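Local coordinates for leucine-rich repeat protein TpLRR (PDB 6MLX) that is of unknown function but is a secreted, probably periplasmic leucine-rich repeat protein, and may offer its repetitive surface to binding partners, as many members of that class do, at residues A98-V103 with V121-G126; S127-V132 with E150-R155; A144-A149 with L167-R172; N173-G178 with C194-D199. All blocks are in the same frame, centred on the assembly; numbering follows the deposited sequence.

Contact 1: A98-V103 with V121-G126; sequences AFHKCV and VFSSCG
Ser123 O is the best-held polar atom, gripped twice from the 98-103 segment. Lys101 N donates to it over 2.9 Å in a nearly straight bond (168°) that runs almost along the C=O axis, and the CA-H of His100 adds a weaker contact, with His100 CA 3.4 Å from Ser123 O. A second backbone bond, Phe99 N to Val121 O at 2.9 Å, is more bent (139°) but lies in the carbonyl plane.

On the buried side, Phe99 and Phe122 lie side by side and point the same way. Their planes differ by 2°, but the 5.4 Å between centroids comes with so large a slide that the rings barely overlap. Contact is concentrated where Phe99 CD2 meets Phe122 CE1 at 3.5 Å. Val121 CG1 sits beside this touch, at the edge of the Phe99 ring, 4.0 Å from Phe99 CD2, and above one face of Phe122, toward its rim. Farther out, Lys101 CG lies over the rim of one face of the His100 imidazole.

Each segment holds a type II turn, Phe99-Cys102 and Phe122-Cys125. Matching turns laid one on the next, with Phe76 continuing the row of rings, are characteristic of successive coils in a leucine-rich repeat solenoid.

Contact 2: S127-V132 with E150-R155; sequences SLVDVV and ELASVR
Backbone hydrogen bonds define a parallel pairing: the axes of strands 130-132 and 153-155 approach to 4.9 Å, with 2° between their directions. Val131 supplies both regular bonds, its N donating to Ser153 O at 3.0 Å and its O accepting from Arg155 N at 3.0 Å. Before the strands, Val129 O takes Ala152 N at 2.8 Å on a lone pair, and Ser153 N only weakly.

A CA-H contact and a water supplement these. The CA-H of Val154 weakly approaches Val131 O, and a water donates both to that oxygen and to Ser153 OG, lying 2.6 Å from Ser153 OG. Glu176 OE1 is a further hydrogen-bond partner of this hydroxyl.

Apolar contact falls on the Val131 and Val154 face. Val131 CG1 meets Leu151 CD1 at 3.4 Å, tighter than usual for two carbons, and the Val131 chi1 of 0° is eclipsed; together these suggest local strain. Val154 CG2 lies alongside at 4.1 Å from the same Val131 CG1.

On the face bearing Val132 and Arg155, contact is between a cation and an aliphatic side chain. Val132 CG2 sits over the centre of one guanidinium face, while Val132 CG1 approaches Arg155 NH1 to 3.4 Å.

Strand 130-132 is outermost in its three-stranded parallel sheet; strand 153-155 is central, bonded on its other side to strand 176-178, and its Val154 rests on Phe168 in a neighbouring loop.

Contact 3: A144-A149 with L167-R172; sequences AFRDCA and LFEGCR
Tight packing begins at the buried end, where Ala144 CB touches Leu167 CD1 at 3.5 Å. Leu167 CG anti to the backbone N carries this branch toward the facing segment, and the same leucine lays its CG over the centre of one face of the Phe168 ring. Phe145 and Phe168 run side by side, planes 13° apart and centroids 5.9 Å apart, so far slid that they barely overlap; Phe145 CD2 and Phe168 CE1 make the touch at 3.8 Å. Two backbone bonds set the spacing. Asp147 N to Glu169 O is short, 2.7 Å, and nearly linear at 174°, whereas Phe145 N to Leu167 O is longer at 3.1 Å.

The side nearer solvent is looser and charged. Arg146 reaches Glu169 through one nitrogen, NH1 standing 3.2 Å from Glu169 OE1. Although that oxygen lies at the guanidinium edge, the two planar groups are twisted 72° apart, so this salt bridge is no flat two-pronged pair. Arg146 NE forms another with Asp120, and the arginine thus spans two acids. Its charge may also ease the proximity of Asp147 and Glu169. Nearer solvent, Arg172 lays one guanidinium face on Ala149 CB, with Arg172 NH2 3.5 Å from that carbon; the CG of Arg172 occupies the crowded position between backbone N and carbonyl carbon.

Paired type II turns, Phe145-Cys148 and Phe168-Cys171, with phenylalanines inside and charged residues outside, are characteristic here of adjacent coils in the leucine-rich repeat solenoid.

Contact 4: N173-G178 with C194-D199; sequences NLVELG and CYRLPD
Here the leucine-rich repeat solenoid gives way to its C-terminal helix: the type I turn Cys194-Leu197 packs against the approach to strand 176-178, and Pro198 is the N-cap residue of helix 199-207. Side chains carry the polar link, for no backbone hydrogen bond joins the two segments.

Arg196 starts with CG anti to its carbonyl carbon, then bends at chi2 (-119°) and chi3 (-86°). The folded chain presents NE and NH2 side-on to one oxygen: Asn173 OD1 lies 3.1 Å from Arg196 NE and 3.0 Å from Arg196 NH2. OD1 is near the guanidinium plane, yet the amide itself is turned 85° to it. In consequence NE approaches within the carbonyl plane and NH2 from above it. Asn173 ND2 is held in turn by Ala149 O, which helps to fix the rotation of the amide.

Val175 runs alongside this arginine. Its CG1, anti to the carbonyl carbon, reaches over one guanidinium face and lies 3.7 Å from Arg196 CB, while CG2 takes the crowded position between backbone N and carbonyl carbon.

On the buried side Leu174, with CG anti to the backbone N, crosses Leu197 obliquely. Leu197 has CG beside its backbone N and CD2 directed back at Leu174, 3.9 Å from Leu174 CG. Cys194 SG borders the same leucine, 4.3 Å from Leu174 CD2. At the start of the helix the proline CG and CD press on a carbonyl, with Pro198 CD 3.0 Å from Val175 O.

In the fold
Starting nearest the N terminus, contact 1 closes the loop from 98 to 126 and joins two turns that precede the three-stranded sheet. Contact 2 closes 127-155 and contact 3 closes 144-172; these two cross, since 144-149 falls between the strands of contact 2 and 167-172 follows them. Contact 4, in series after both, closes 173-199 and ties the loop leading into the sheet's last strand to the turn that precedes the C-terminal helix. None nests inside another. Ser127 OG to Val103 O links contacts 1 and 2, Phe122 N to Ala144 O links 1 and 3, and Val154 O to Gly178 N carries the sheet of contact 2 into contact 4.

Contact 1: A98-V103 with V121-G126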
# COMPACT_ATOMS: atom_id res chain seq x y z
N ALA A 98 -1.69 5.44 -3.55
CA ALA A 98 -2.26 5.85 -2.27
C ALA A 98 -1.19 6.27 -1.26
O ALA A 98 -1.45 7.15 -0.43
CB ALA A 98 -3.11 4.73 -1.67
N PHE A 99 -0.00 5.66 -1.31
CA PHE A 99 1.09 6.02 -0.39
C PHE A 99 2.32 6.46 -1.16
O PHE A 99 3.45 6.31 -0.69
CB PHE A 99 1.41 4.86 0.54
CG PHE A 99 0.29 4.51 1.46
CD1 PHE A 99 0.07 5.25 2.62
CD2 PHE A 99 -0.57 3.46 1.16
CE1 PHE A 99 -0.97 4.95 3.47
CE2 PHE A 99 -1.62 3.14 2.02
CZ PHE A 99 -1.83 3.89 3.18
N HIS A 100 2.11 7.02 -2.35
CA HIS A 100 3.22 7.53 -3.14
C HIS A 100 4.01 8.56 -2.34
O HIS A 100 3.44 9.43 -1.68
CB HIS A 100 2.65 8.13 -4.44
CG HIS A 100 3.67 8.85 -5.28
ND1 HIS A 100 4.63 8.19 -6.02
CD2 HIS A 100 3.86 10.17 -5.50
CE1 HIS A 100 5.38 9.08 -6.65
NE2 HIS A 100 4.92 10.29 -6.35
N LYS A 101 5.34 8.40 -2.34
CA LYS A 101 6.27 9.31 -1.67
C LYS A 101 6.05 9.39 -0.16
O LYS A 101 6.31 10.43 0.46
CB LYS A 101 6.22 10.73 -2.25
CG LYS A 101 6.84 10.89 -3.62
CD LYS A 101 6.67 12.32 -4.10
CE LYS A 101 8.01 12.94 -4.45
NZ LYS A 101 8.50 12.30 -5.72
N CYS A 102 5.55 8.32 0.47
CA CYS A 102 5.50 8.27 1.93
C CYS A 102 6.85 7.74 2.40
O CYS A 102 7.03 6.57 2.75
CB CYS A 102 4.33 7.42 2.41
SG CYS A 102 2.72 8.20 2.22
N VAL A 103 7.84 8.65 2.39
CA VAL A 103 9.24 8.27 2.54
C VAL A 103 9.63 7.92 3.96
O VAL A 103 10.77 7.48 4.18
CB VAL A 103 10.14 9.39 1.97
CG1 VAL A 103 9.74 9.67 0.52
CG2 VAL A 103 10.00 10.65 2.81
N VAL A 121 1.28 1.91 -5.60
CA VAL A 121 0.71 2.29 -4.31
C VAL A 121 1.80 2.70 -3.33
O VAL A 121 1.65 3.68 -2.60
CB VAL A 121 -0.17 1.15 -3.74
CG1 VAL A 121 -0.35 1.33 -2.23
CG2 VAL A 121 -1.53 1.14 -4.44
N PHE A 122 2.91 1.96 -3.31
CA PHE A 122 4.02 2.29 -2.43
C PHE A 122 5.21 2.82 -3.22
O PHE A 122 6.36 2.70 -2.79
CB PHE A 122 4.39 1.08 -1.57
CG PHE A 122 3.26 0.62 -0.70
CD1 PHE A 122 2.93 1.32 0.46
CD2 PHE A 122 2.48 -0.47 -1.07
CE1 PHE A 122 1.86 0.91 1.25
CE2 PHE A 122 1.42 -0.88 -0.29
CZ PHE A 122 1.10 -0.18 0.87
N SER A 123 4.94 3.40 -4.39
CA SER A 123 5.97 4.05 -5.19
C SER A 123 6.74 5.07 -4.35
O SER A 123 6.14 5.90 -3.67
CB SER A 123 5.33 4.73 -6.41
OG SER A 123 6.32 5.36 -7.22
N SER A 124 8.07 4.98 -4.39
CA SER A 124 8.95 5.90 -3.66
C SER A 124 8.73 5.87 -2.15
O SER A 124 8.99 6.87 -1.46
CB SER A 124 8.82 7.33 -4.18
OG SER A 124 9.39 7.45 -5.47
N CYS A 125 8.27 4.75 -1.60
CA CYS A 125 8.26 4.58 -0.15
C CYS A 125 9.65 4.10 0.27
O CYS A 125 9.91 2.92 0.47
CB CYS A 125 7.16 3.62 0.28
SG CYS A 125 5.54 4.41 0.28
N GLY A 126 10.56 5.08 0.42
CA GLY A 126 11.97 4.81 0.55
C GLY A 126 12.41 4.27 1.89
O GLY A 126 13.59 3.93 2.03

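Contact 2: S127-V132 with E150-R155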
# COMPACT_ATOMS: atom_id res chain seq x y z
N SER A 127 11.53 4.20 2.88
CA SER A 127 11.89 3.64 4.18
C SER A 127 11.30 2.26 4.42
O SER A 127 11.63 1.64 5.44
CB SER A 127 11.44 4.57 5.32
OG SER A 127 12.13 5.80 5.30
N LEU A 128 10.44 1.79 3.54
CA LEU A 128 9.73 0.54 3.77
C LEU A 128 10.70 -0.64 3.67
O LEU A 128 11.42 -0.78 2.68
CB LEU A 128 8.59 0.41 2.76
CG LEU A 128 7.54 -0.69 2.84
CD1 LEU A 128 6.81 -0.66 4.17
CD2 LEU A 128 6.55 -0.50 1.68
N VAL A 129 10.73 -1.47 4.71
CA VAL A 129 11.74 -2.52 4.86
C VAL A 129 11.15 -3.91 4.57
O VAL A 129 11.65 -4.63 3.71
CB VAL A 129 12.40 -2.49 6.26
CG1 VAL A 129 13.35 -3.64 6.39
CG2 VAL A 129 13.13 -1.16 6.44
N ASP A 130 10.15 -4.32 5.33
CA ASP A 130 9.53 -5.63 5.17
C ASP A 130 8.08 -5.43 4.73
O ASP A 130 7.41 -4.51 5.21
CB ASP A 130 9.54 -6.47 6.47
CG ASP A 130 10.94 -6.91 6.90
OD1 ASP A 130 11.84 -7.04 6.05
OD2 ASP A 130 11.13 -7.17 8.11
N VAL A 131 7.60 -6.28 3.83
CA VAL A 131 6.17 -6.36 3.56
C VAL A 131 5.76 -7.82 3.45
O VAL A 131 6.47 -8.65 2.85
CB VAL A 131 5.70 -5.56 2.31
CG1 VAL A 131 6.82 -4.85 1.64
CG2 VAL A 131 4.89 -6.42 1.32
N VAL A 132 4.64 -8.13 4.07
CA VAL A 132 4.03 -9.44 4.05
C VAL A 132 2.66 -9.28 3.43
O VAL A 132 1.81 -8.58 3.98
CB VAL A 132 3.92 -10.04 5.46
CG1 VAL A 132 3.12 -11.33 5.42
CG2 VAL A 132 5.32 -10.25 6.04
N GLU A 150 14.69 0.76 0.25
CA GLU A 150 15.07 0.04 1.46
C GLU A 150 14.33 -1.28 1.63
O GLU A 150 14.60 -2.01 2.61
CB GLU A 150 14.87 0.93 2.68
CG GLU A 150 15.87 2.11 2.76
CD GLU A 150 17.32 1.70 3.00
OE1 GLU A 150 17.57 0.55 3.42
OE2 GLU A 150 18.22 2.53 2.74
N LEU A 151 13.43 -1.62 0.71
CA LEU A 151 12.67 -2.86 0.74
C LEU A 151 13.59 -4.07 0.66
O LEU A 151 14.19 -4.32 -0.38
CB LEU A 151 11.68 -2.89 -0.42
CG LEU A 151 10.78 -4.12 -0.53
CD1 LEU A 151 10.05 -4.32 0.80
CD2 LEU A 151 9.80 -3.93 -1.67
N ALA A 152 13.68 -4.83 1.75
CA ALA A 152 14.58 -5.98 1.83
C ALA A 152 13.86 -7.31 1.63
O ALA A 152 14.47 -8.25 1.10
CB ALA A 152 15.30 -6.00 3.18
N SER A 153 12.60 -7.41 2.02
CA SER A 153 11.90 -8.69 2.09
C SER A 153 10.44 -8.51 1.73
O SER A 153 9.75 -7.67 2.31
CB SER A 153 12.01 -9.28 3.51
OG SER A 153 11.29 -10.50 3.59
N VAL A 154 9.96 -9.33 0.80
CA VAL A 154 8.55 -9.35 0.40
C VAL A 154 8.08 -10.79 0.41
O VAL A 154 8.69 -11.66 -0.24
CB VAL A 154 8.33 -8.75 -1.01
CG1 VAL A 154 6.88 -8.95 -1.44
CG2 VAL A 154 8.69 -7.28 -1.02
N ARG A 155 6.99 -11.06 1.13
CA ARG A 155 6.31 -12.35 1.04
C ARG A 155 5.08 -12.16 0.16
O ARG A 155 4.23 -11.31 0.44
CB ARG A 155 5.92 -12.89 2.41
CG ARG A 155 5.24 -14.28 2.37
CD ARG A 155 4.60 -14.64 3.72
NE ARG A 155 5.57 -14.61 4.81
CZ ARG A 155 5.26 -14.50 6.11
NH1 ARG A 155 4.00 -14.40 6.50
NH2 ARG A 155 6.23 -14.47 7.01
O HOH W 1 8.75 -10.26 4.21

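Contact 3: A144-A149 with L167-R172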
# COMPACT_ATOMS: atom_id res chain seq x y z
N ALA A 144 3.88 -1.45 -7.93
CA ALA A 144 3.35 -1.30 -6.58
C ALA A 144 4.45 -0.99 -5.57
O ALA A 144 4.20 -0.26 -4.61
CB ALA A 144 2.59 -2.56 -6.16
N PHE A 145 5.65 -1.52 -5.76
CA PHE A 145 6.77 -1.23 -4.88
C PHE A 145 7.92 -0.57 -5.64
O PHE A 145 9.09 -0.76 -5.31
CB PHE A 145 7.22 -2.50 -4.16
CG PHE A 145 6.12 -3.12 -3.37
CD1 PHE A 145 5.79 -2.61 -2.12
CD2 PHE A 145 5.38 -4.18 -3.89
CE1 PHE A 145 4.76 -3.17 -1.37
CE2 PHE A 145 4.34 -4.74 -3.16
CZ PHE A 145 4.04 -4.23 -1.90
N ARG A 146 7.58 0.23 -6.66
CA ARG A 146 8.58 0.96 -7.44
C ARG A 146 9.40 1.87 -6.53
O ARG A 146 8.85 2.58 -5.69
CB ARG A 146 7.89 1.78 -8.53
CG ARG A 146 8.82 2.54 -9.48
CD ARG A 146 8.03 3.49 -10.41
NE ARG A 146 6.84 2.85 -10.99
CZ ARG A 146 6.90 1.95 -11.97
NH1 ARG A 146 8.07 1.58 -12.46
NH2 ARG A 146 5.78 1.41 -12.47
N ASP A 147 10.73 1.81 -6.67
CA ASP A 147 11.64 2.71 -5.96
C ASP A 147 11.51 2.61 -4.44
O ASP A 147 11.70 3.60 -3.73
CB ASP A 147 11.43 4.16 -6.38
CG ASP A 147 11.55 4.34 -7.85
OD1 ASP A 147 12.49 3.77 -8.44
OD2 ASP A 147 10.69 5.02 -8.42
N CYS A 148 11.17 1.42 -3.93
CA CYS A 148 11.26 1.16 -2.49
C CYS A 148 12.71 0.74 -2.22
O CYS A 148 13.06 -0.43 -2.16
CB CYS A 148 10.24 0.12 -2.06
SG CYS A 148 8.52 0.76 -2.13
N ALA A 149 13.57 1.75 -2.07
CA ALA A 149 15.01 1.50 -2.07
C ALA A 149 15.48 0.77 -0.82
O ALA A 149 16.58 0.20 -0.83
CB ALA A 149 15.78 2.81 -2.23
N LEU A 167 6.99 -4.26 -10.98
CA LEU A 167 6.51 -4.41 -9.60
C LEU A 167 7.60 -4.04 -8.59
O LEU A 167 7.34 -3.29 -7.65
CB LEU A 167 6.01 -5.83 -9.36
CG LEU A 167 5.49 -6.15 -7.95
CD1 LEU A 167 4.32 -5.26 -7.60
CD2 LEU A 167 5.10 -7.60 -7.85
N PHE A 168 8.82 -4.52 -8.78
CA PHE A 168 9.93 -4.25 -7.87
C PHE A 168 11.03 -3.41 -8.53
O PHE A 168 12.20 -3.49 -8.15
CB PHE A 168 10.52 -5.55 -7.33
CG PHE A 168 9.53 -6.40 -6.58
CD1 PHE A 168 9.01 -5.96 -5.36
CD2 PHE A 168 9.11 -7.62 -7.08
CE1 PHE A 168 8.10 -6.74 -4.66
CE2 PHE A 168 8.19 -8.40 -6.39
CZ PHE A 168 7.68 -7.95 -5.18
N GLU A 169 10.67 -2.59 -9.52
CA GLU A 169 11.64 -1.74 -10.19
C GLU A 169 12.29 -0.77 -9.20
O GLU A 169 11.61 -0.06 -8.45
CB GLU A 169 10.97 -0.98 -11.33
CG GLU A 169 11.90 -0.08 -12.10
CD GLU A 169 11.17 0.71 -13.17
OE1 GLU A 169 10.43 0.12 -13.99
OE2 GLU A 169 11.30 1.95 -13.15
N GLY A 170 13.62 -0.74 -9.20
CA GLY A 170 14.34 0.15 -8.32
C GLY A 170 14.46 -0.32 -6.89
O GLY A 170 14.86 0.48 -6.03
N CYS A 171 14.13 -1.58 -6.59
CA CYS A 171 14.25 -2.12 -5.23
C CYS A 171 15.65 -2.68 -5.09
O CYS A 171 15.89 -3.89 -5.11
CB CYS A 171 13.17 -3.16 -4.96
SG CYS A 171 11.49 -2.46 -4.90
N ARG A 172 16.60 -1.77 -4.94
CA ARG A 172 18.00 -2.14 -4.97
C ARG A 172 18.46 -2.89 -3.72
O ARG A 172 19.56 -3.44 -3.73
CB ARG A 172 18.87 -0.91 -5.18
CG ARG A 172 18.49 0.29 -4.35
CD ARG A 172 19.55 1.37 -4.52
NE ARG A 172 19.15 2.66 -3.95
CZ ARG A 172 19.34 2.99 -2.69
NH1 ARG A 172 19.92 2.14 -1.86
NH2 ARG A 172 18.96 4.18 -2.24

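Contact 4: N173-G178 with C194-D199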
# COMPACT_ATOMS: atom_id res chain seq x y z
N ASN A 173 17.65 -2.94 -2.66
CA ASN A 173 18.02 -3.71 -1.47
C ASN A 173 17.19 -4.98 -1.30
O ASN A 173 17.29 -5.64 -0.26
CB ASN A 173 17.90 -2.84 -0.22
CG ASN A 173 19.17 -2.07 0.05
OD1 ASN A 173 20.26 -2.65 0.11
ND2 ASN A 173 19.05 -0.75 0.19
N LEU A 174 16.40 -5.35 -2.31
CA LEU A 174 15.54 -6.51 -2.21
C LEU A 174 16.37 -7.79 -2.28
O LEU A 174 17.11 -8.01 -3.24
CB LEU A 174 14.50 -6.49 -3.33
CG LEU A 174 13.52 -7.66 -3.34
CD1 LEU A 174 12.75 -7.73 -2.02
CD2 LEU A 174 12.57 -7.53 -4.52
N VAL A 175 16.28 -8.63 -1.24
CA VAL A 175 17.04 -9.87 -1.23
C VAL A 175 16.19 -11.10 -0.97
O VAL A 175 16.65 -12.23 -1.23
CB VAL A 175 18.20 -9.80 -0.20
CG1 VAL A 175 19.12 -8.63 -0.48
CG2 VAL A 175 17.65 -9.69 1.18
N GLU A 176 14.96 -10.97 -0.50
CA GLU A 176 14.13 -12.11 -0.12
C GLU A 176 12.75 -11.95 -0.72
O GLU A 176 12.10 -10.91 -0.55
CB GLU A 176 14.04 -12.24 1.40
CG GLU A 176 13.21 -13.41 1.88
CD GLU A 176 13.17 -13.50 3.39
OE1 GLU A 176 12.57 -12.63 4.06
OE2 GLU A 176 13.77 -14.43 3.94
N LEU A 177 12.29 -13.00 -1.40
CA LEU A 177 11.00 -13.03 -2.06
C LEU A 177 10.35 -14.34 -1.64
O LEU A 177 10.60 -15.39 -2.23
CB LEU A 177 11.15 -12.91 -3.56
CG LEU A 177 9.86 -12.78 -4.37
CD1 LEU A 177 9.09 -11.58 -3.89
CD2 LEU A 177 10.18 -12.67 -5.85
N GLY A 178 9.55 -14.29 -0.57
CA GLY A 178 8.93 -15.49 -0.05
C GLY A 178 7.66 -15.86 -0.80
O GLY A 178 7.01 -15.03 -1.45
N CYS A 194 17.11 -4.34 -9.31
CA CYS A 194 17.18 -5.15 -8.08
C CYS A 194 18.56 -5.77 -7.97
O CYS A 194 18.76 -6.97 -8.18
CB CYS A 194 16.08 -6.20 -8.08
SG CYS A 194 14.40 -5.51 -7.89
N TYR A 195 19.54 -4.93 -7.60
CA TYR A 195 20.94 -5.33 -7.64
C TYR A 195 21.30 -6.40 -6.62
O TYR A 195 22.28 -7.12 -6.83
CB TYR A 195 21.84 -4.10 -7.44
CG TYR A 195 21.93 -3.28 -8.71
CD1 TYR A 195 22.80 -3.67 -9.73
CD2 TYR A 195 21.13 -2.17 -8.91
CE1 TYR A 195 22.87 -2.96 -10.91
CE2 TYR A 195 21.19 -1.45 -10.09
CZ TYR A 195 22.08 -1.85 -11.09
OH TYR A 195 22.17 -1.15 -12.28
N ARG A 196 20.53 -6.54 -5.55
CA ARG A 196 20.94 -7.39 -4.44
C ARG A 196 20.23 -8.75 -4.40
O ARG A 196 20.42 -9.49 -3.44
CB ARG A 196 20.74 -6.64 -3.13
CG ARG A 196 21.75 -5.52 -3.00
CD ARG A 196 22.61 -5.74 -1.79
NE ARG A 196 21.95 -5.17 -0.63
CZ ARG A 196 22.17 -5.57 0.62
NH1 ARG A 196 23.00 -6.57 0.86
NH2 ARG A 196 21.53 -4.97 1.62
N LEU A 197 19.47 -9.11 -5.43
CA LEU A 197 18.83 -10.42 -5.44
C LEU A 197 19.88 -11.52 -5.36
O LEU A 197 20.83 -11.53 -6.16
CB LEU A 197 17.98 -10.59 -6.69
CG LEU A 197 16.87 -9.56 -6.92
CD1 LEU A 197 16.19 -9.84 -8.25
CD2 LEU A 197 15.87 -9.56 -5.77
N PRO A 198 19.77 -12.46 -4.42
CA PRO A 198 20.75 -13.56 -4.35
C PRO A 198 20.68 -14.46 -5.57
O PRO A 198 19.67 -14.53 -6.28
CB PRO A 198 20.32 -14.33 -3.09
CG PRO A 198 19.40 -13.41 -2.35
CD PRO A 198 18.76 -12.54 -3.36
N ASP A 199 21.78 -15.17 -5.81
CA ASP A 199 21.87 -16.01 -7.01
C ASP A 199 20.82 -17.11 -7.01
O ASP A 199 20.24 -17.41 -8.06
CB ASP A 199 23.27 -16.61 -7.14
CG ASP A 199 24.25 -15.63 -7.72
OD1 ASP A 199 24.00 -15.12 -8.84
OD2 ASP A 199 25.28 -15.39 -7.06